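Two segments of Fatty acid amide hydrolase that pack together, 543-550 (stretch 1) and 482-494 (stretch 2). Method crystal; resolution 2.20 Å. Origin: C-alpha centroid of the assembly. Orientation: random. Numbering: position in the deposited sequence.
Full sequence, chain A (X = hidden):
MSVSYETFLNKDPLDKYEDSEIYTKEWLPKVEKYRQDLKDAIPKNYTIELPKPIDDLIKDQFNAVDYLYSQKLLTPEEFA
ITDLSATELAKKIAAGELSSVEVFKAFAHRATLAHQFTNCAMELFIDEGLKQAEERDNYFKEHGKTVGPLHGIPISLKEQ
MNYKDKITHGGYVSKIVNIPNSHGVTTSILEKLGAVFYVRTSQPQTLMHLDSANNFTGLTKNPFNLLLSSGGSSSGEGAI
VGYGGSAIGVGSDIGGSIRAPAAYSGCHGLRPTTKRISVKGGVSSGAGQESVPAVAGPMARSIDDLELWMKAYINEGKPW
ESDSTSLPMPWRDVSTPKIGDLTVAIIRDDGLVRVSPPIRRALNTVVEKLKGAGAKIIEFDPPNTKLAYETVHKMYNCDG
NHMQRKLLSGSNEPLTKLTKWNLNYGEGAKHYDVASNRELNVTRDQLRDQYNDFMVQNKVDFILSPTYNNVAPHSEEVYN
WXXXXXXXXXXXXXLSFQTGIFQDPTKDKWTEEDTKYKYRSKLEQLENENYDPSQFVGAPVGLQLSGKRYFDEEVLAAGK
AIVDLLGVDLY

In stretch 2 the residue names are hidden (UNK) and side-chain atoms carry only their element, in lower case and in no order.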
# COMPACT_ATOMS: atom_id res chain seq x y z
N LEU A 543 3.54 26.15 -9.43
CA LEU A 543 2.64 25.24 -10.14
C LEU A 543 3.00 23.80 -9.81
O LEU A 543 4.08 23.52 -9.27
CB LEU A 543 2.73 25.48 -11.66
CG LEU A 543 2.33 26.83 -12.26
CD1 LEU A 543 2.66 26.85 -13.75
CD2 LEU A 543 0.84 27.15 -12.04
N GLN A 544 2.11 22.87 -10.16
CA GLN A 544 2.28 21.46 -9.85
C GLN A 544 2.59 20.64 -11.10
O GLN A 544 1.95 20.81 -12.14
CB GLN A 544 1.03 20.88 -9.19
CG GLN A 544 0.76 21.46 -7.83
CD GLN A 544 -0.37 20.73 -7.16
OE1 GLN A 544 -0.16 20.03 -6.18
NE2 GLN A 544 -1.58 20.85 -7.71
N LEU A 545 3.55 19.73 -10.96
CA LEU A 545 3.88 18.72 -11.96
C LEU A 545 3.67 17.34 -11.34
O LEU A 545 4.39 16.93 -10.43
CB LEU A 545 5.32 18.91 -12.44
CG LEU A 545 5.73 18.20 -13.73
CD1 LEU A 545 5.24 18.94 -14.98
CD2 LEU A 545 7.24 18.09 -13.73
N SER A 546 2.68 16.61 -11.85
CA SER A 546 2.33 15.28 -11.34
C SER A 546 2.72 14.19 -12.34
O SER A 546 2.47 14.32 -13.54
CB SER A 546 0.83 15.18 -11.07
OG SER A 546 0.40 16.27 -10.30
N GLY A 547 3.30 13.10 -11.83
CA GLY A 547 3.63 11.94 -12.62
C GLY A 547 2.83 10.72 -12.22
O GLY A 547 2.03 10.74 -11.28
N LYS A 548 3.03 9.63 -12.97
CA LYS A 548 2.39 8.37 -12.63
C LYS A 548 2.93 7.84 -11.30
O LYS A 548 4.03 8.18 -10.86
CB LYS A 548 2.60 7.34 -13.75
CG LYS A 548 1.69 7.52 -14.96
CD LYS A 548 2.26 6.85 -16.21
CE LYS A 548 3.78 6.91 -16.20
NZ LYS A 548 4.38 6.50 -17.50
N ARG A 549 2.13 6.97 -10.68
CA ARG A 549 2.44 6.48 -9.33
C ARG A 549 3.78 5.76 -9.30
O ARG A 549 4.04 4.88 -10.13
CB ARG A 549 1.33 5.55 -8.84
CG ARG A 549 0.01 6.23 -8.58
CD ARG A 549 -0.95 5.28 -7.89
NE ARG A 549 -0.72 5.22 -6.46
CZ ARG A 549 -0.86 4.12 -5.73
NH1 ARG A 549 -1.23 2.97 -6.28
NH2 ARG A 549 -0.65 4.17 -4.42
N TYR A 550 4.61 6.13 -8.33
CA TYR A 550 5.94 5.56 -8.07
C TYR A 550 6.97 5.94 -9.13
O TYR A 550 8.05 5.37 -9.17
CB TYR A 550 5.89 4.04 -7.88
CG TYR A 550 5.12 3.74 -6.63
CD1 TYR A 550 5.69 3.96 -5.37
CD2 TYR A 550 3.79 3.34 -6.68
CE1 TYR A 550 4.98 3.73 -4.22
CE2 TYR A 550 3.06 3.12 -5.53
CZ TYR A 550 3.66 3.32 -4.30
OH TYR A 550 2.93 3.10 -3.15
N UNK A 482 -9.22 21.89 -3.85
CA UNK A 482 -9.42 20.95 -4.95
C UNK A 482 -8.16 20.76 -5.79
O UNK A 482 -7.91 19.65 -6.29
c UNK A 482 -10.59 21.41 -5.83
o UNK A 482 -10.31 22.67 -6.41
N UNK A 483 -7.33 21.81 -5.94
CA UNK A 483 -6.19 21.73 -6.84
C UNK A 483 -5.07 20.84 -6.28
O UNK A 483 -4.32 20.24 -7.05
c UNK A 483 -5.68 23.14 -7.17
c UNK A 483 -7.09 23.98 -10.61
c UNK A 483 -7.57 24.62 -7.97
c UNK A 483 -6.51 23.77 -8.27
o UNK A 483 -8.91 25.40 -11.25
c UNK A 483 -8.36 25.17 -8.96
c UNK A 483 -6.30 23.44 -9.61
c UNK A 483 -8.12 24.85 -10.28
N UNK A 484 -4.95 20.73 -4.95
CA UNK A 484 -3.98 19.81 -4.36
C UNK A 484 -4.61 18.49 -3.93
O UNK A 484 -3.98 17.43 -4.09
c UNK A 484 -2.19 21.41 -3.53
c UNK A 484 -3.30 20.41 -3.13
o UNK A 484 -4.28 21.04 -2.29
N UNK A 485 -5.84 18.52 -3.41
CA UNK A 485 -6.41 17.30 -2.85
C UNK A 485 -6.66 16.25 -3.92
O UNK A 485 -6.72 15.06 -3.59
o UNK A 485 -8.73 18.03 -2.95
c UNK A 485 -7.69 17.61 -2.08
N UNK A 486 -6.79 16.65 -5.19
CA UNK A 486 -6.95 15.68 -6.27
C UNK A 486 -5.80 14.69 -6.30
O UNK A 486 -6.00 13.48 -6.45
c UNK A 486 -8.31 14.61 -8.88
c UNK A 486 -7.06 15.52 -8.86
c UNK A 486 -6.91 16.33 -10.18
c UNK A 486 -7.06 16.40 -7.62
N UNK A 487 -4.57 15.18 -6.18
CA UNK A 487 -3.42 14.28 -6.23
C UNK A 487 -3.22 13.49 -4.93
O UNK A 487 -2.44 12.53 -4.92
c UNK A 487 -2.58 17.29 -7.83
n UNK A 487 -2.92 17.71 -9.09
c UNK A 487 -2.80 15.48 -9.13
c UNK A 487 -3.07 16.62 -9.91
c UNK A 487 -2.88 14.22 -9.74
c UNK A 487 -3.42 16.54 -11.26
c UNK A 487 -3.21 14.15 -11.10
c UNK A 487 -3.49 15.30 -11.84
c UNK A 487 -2.16 15.08 -6.60
c UNK A 487 -2.47 15.94 -7.80
N UNK A 488 -3.93 13.84 -3.85
CA UNK A 488 -3.91 12.98 -2.68
C UNK A 488 -4.80 11.76 -2.86
O UNK A 488 -4.41 10.64 -2.49
o UNK A 488 -3.62 16.01 -1.30
c UNK A 488 -3.36 14.84 -1.07
n UNK A 488 -2.21 14.46 -0.52
c UNK A 488 -4.34 13.74 -1.43
N UNK A 489 -6.00 11.94 -3.42
CA UNK A 489 -6.86 10.77 -3.59
C UNK A 489 -6.33 9.89 -4.71
O UNK A 489 -6.40 8.67 -4.62
c UNK A 489 -8.34 11.18 -3.79
c UNK A 489 -10.73 10.23 -3.92
c UNK A 489 -8.56 11.95 -5.09
c UNK A 489 -9.22 9.94 -3.77
N UNK A 490 -5.74 10.47 -5.77
CA UNK A 490 -5.11 9.65 -6.80
C UNK A 490 -3.77 9.08 -6.34
O UNK A 490 -3.32 8.07 -6.90
c UNK A 490 -7.10 9.94 -9.22
c UNK A 490 -4.89 10.46 -8.08
c UNK A 490 -6.14 11.04 -8.77
c UNK A 490 -5.78 11.95 -9.96
N UNK A 491 -3.13 9.70 -5.34
CA UNK A 491 -1.78 9.33 -4.88
C UNK A 491 -0.76 9.36 -6.02
O UNK A 491 0.03 8.42 -6.21
o UNK A 491 -0.14 6.51 -3.15
c UNK A 491 -1.76 7.96 -4.20
c UNK A 491 -0.44 7.70 -3.45
o UNK A 491 0.31 8.66 -3.18
N UNK A 492 -0.75 10.45 -6.78
CA UNK A 492 0.29 10.63 -7.80
C UNK A 492 1.42 11.47 -7.24
O UNK A 492 1.17 12.48 -6.56
c UNK A 492 -1.13 10.44 -9.96
c UNK A 492 -0.27 11.33 -9.06
c UNK A 492 -1.41 10.84 -11.26
c UNK A 492 -2.69 8.82 -11.64
c UNK A 492 -1.62 9.22 -9.52
c UNK A 492 -2.41 8.42 -10.35
c UNK A 492 -2.19 10.04 -12.11
N UNK A 493 2.69 11.14 -7.49
CA UNK A 493 3.77 12.01 -7.01
C UNK A 493 3.71 13.36 -7.73
O UNK A 493 3.55 13.41 -8.95
c UNK A 493 5.05 11.23 -7.34
c UNK A 493 3.19 10.05 -8.34
c UNK A 493 4.66 10.36 -8.50
N UNK A 494 3.79 14.44 -6.95
CA UNK A 494 3.53 15.78 -7.47
C UNK A 494 4.58 16.75 -6.95
O UNK A 494 4.75 16.93 -5.74
c UNK A 494 2.13 16.25 -7.08
c UNK A 494 1.83 17.65 -7.66
o UNK A 494 1.16 15.32 -7.58

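Position 482 carries one carbon and then one oxygen, and lies out of reach of stretch 1: S482. Position 483 has one carbon, then a six-carbon ring bearing an oxygen, which makes it Y483. Its ring leads away, but its backbone O accepts a hydrogen bond from Q544 NE2 at 2.9 Å. At 484 a single carbon carries one oxygen and one carbon, the pattern of T484; its CG2 lies 3.6 Å from Q544 OE1.

Position 485, one carbon then one oxygen, is S485, and position 486, four carbons forked at the second, is L486; neither touches stretch 1. Position 487 shows one carbon, then fused five- and six-membered rings holding eight carbons and one nitrogen, which can only be W487. S546 CB stands 4.0 Å from the centroid of its six-membered ring, 9° off the normal, a CH-pi contact over the face, whereas Q544 NE2 approaches the ring edge, 3.7 Å from W487 NE1.

Position 488 has two carbons, the second carrying one oxygen and one nitrogen: N488. Position 489 has four carbons, forked at the first with one arm two carbons long: I489. Both are out of reach. At position 490 four carbons forked at the second identify L490, whose contact with R549 CD is through its backbone O, at 3.8 Å.

At 491 two carbons end in two oxygens, one of which faces the R549 guanidinium at its edge. This is D491: R549 NH2 to D491 OD1 is a 2.7 Å salt bridge, its N-H...O angle of 172° nearly linear. Positive phi (56°) takes the residue out of helical geometry, and its backbone O accepts a further bond from R549 NE at 3.3 Å.

Position 492, one carbon then a ring of six carbons without a heteroatom, is F492; F492 CD1 lies 3.5 Å from R549 CG. At 493 three carbons close onto the backbone N, giving P493. P493 CD sits 3.2 Å from K548 O, and P493 O accepts G547 N at 2.9 Å. Position 494, one carbon carrying one oxygen and one carbon, is T494, with T494 OG1 and S546 OG hydrogen-bonded at 3.0 Å.

The helix offers a carbonyl and an indole face to Q544 and S546; beyond it, D491 anchors R549 by charge. S546 and T494 then form an antiparallel, non-hydrogen-bonded bridge, CA to CA 4.1 Å, with both side chains on the same sheet face.

Stretch 2 482-494: SYTSLWNILDFPT
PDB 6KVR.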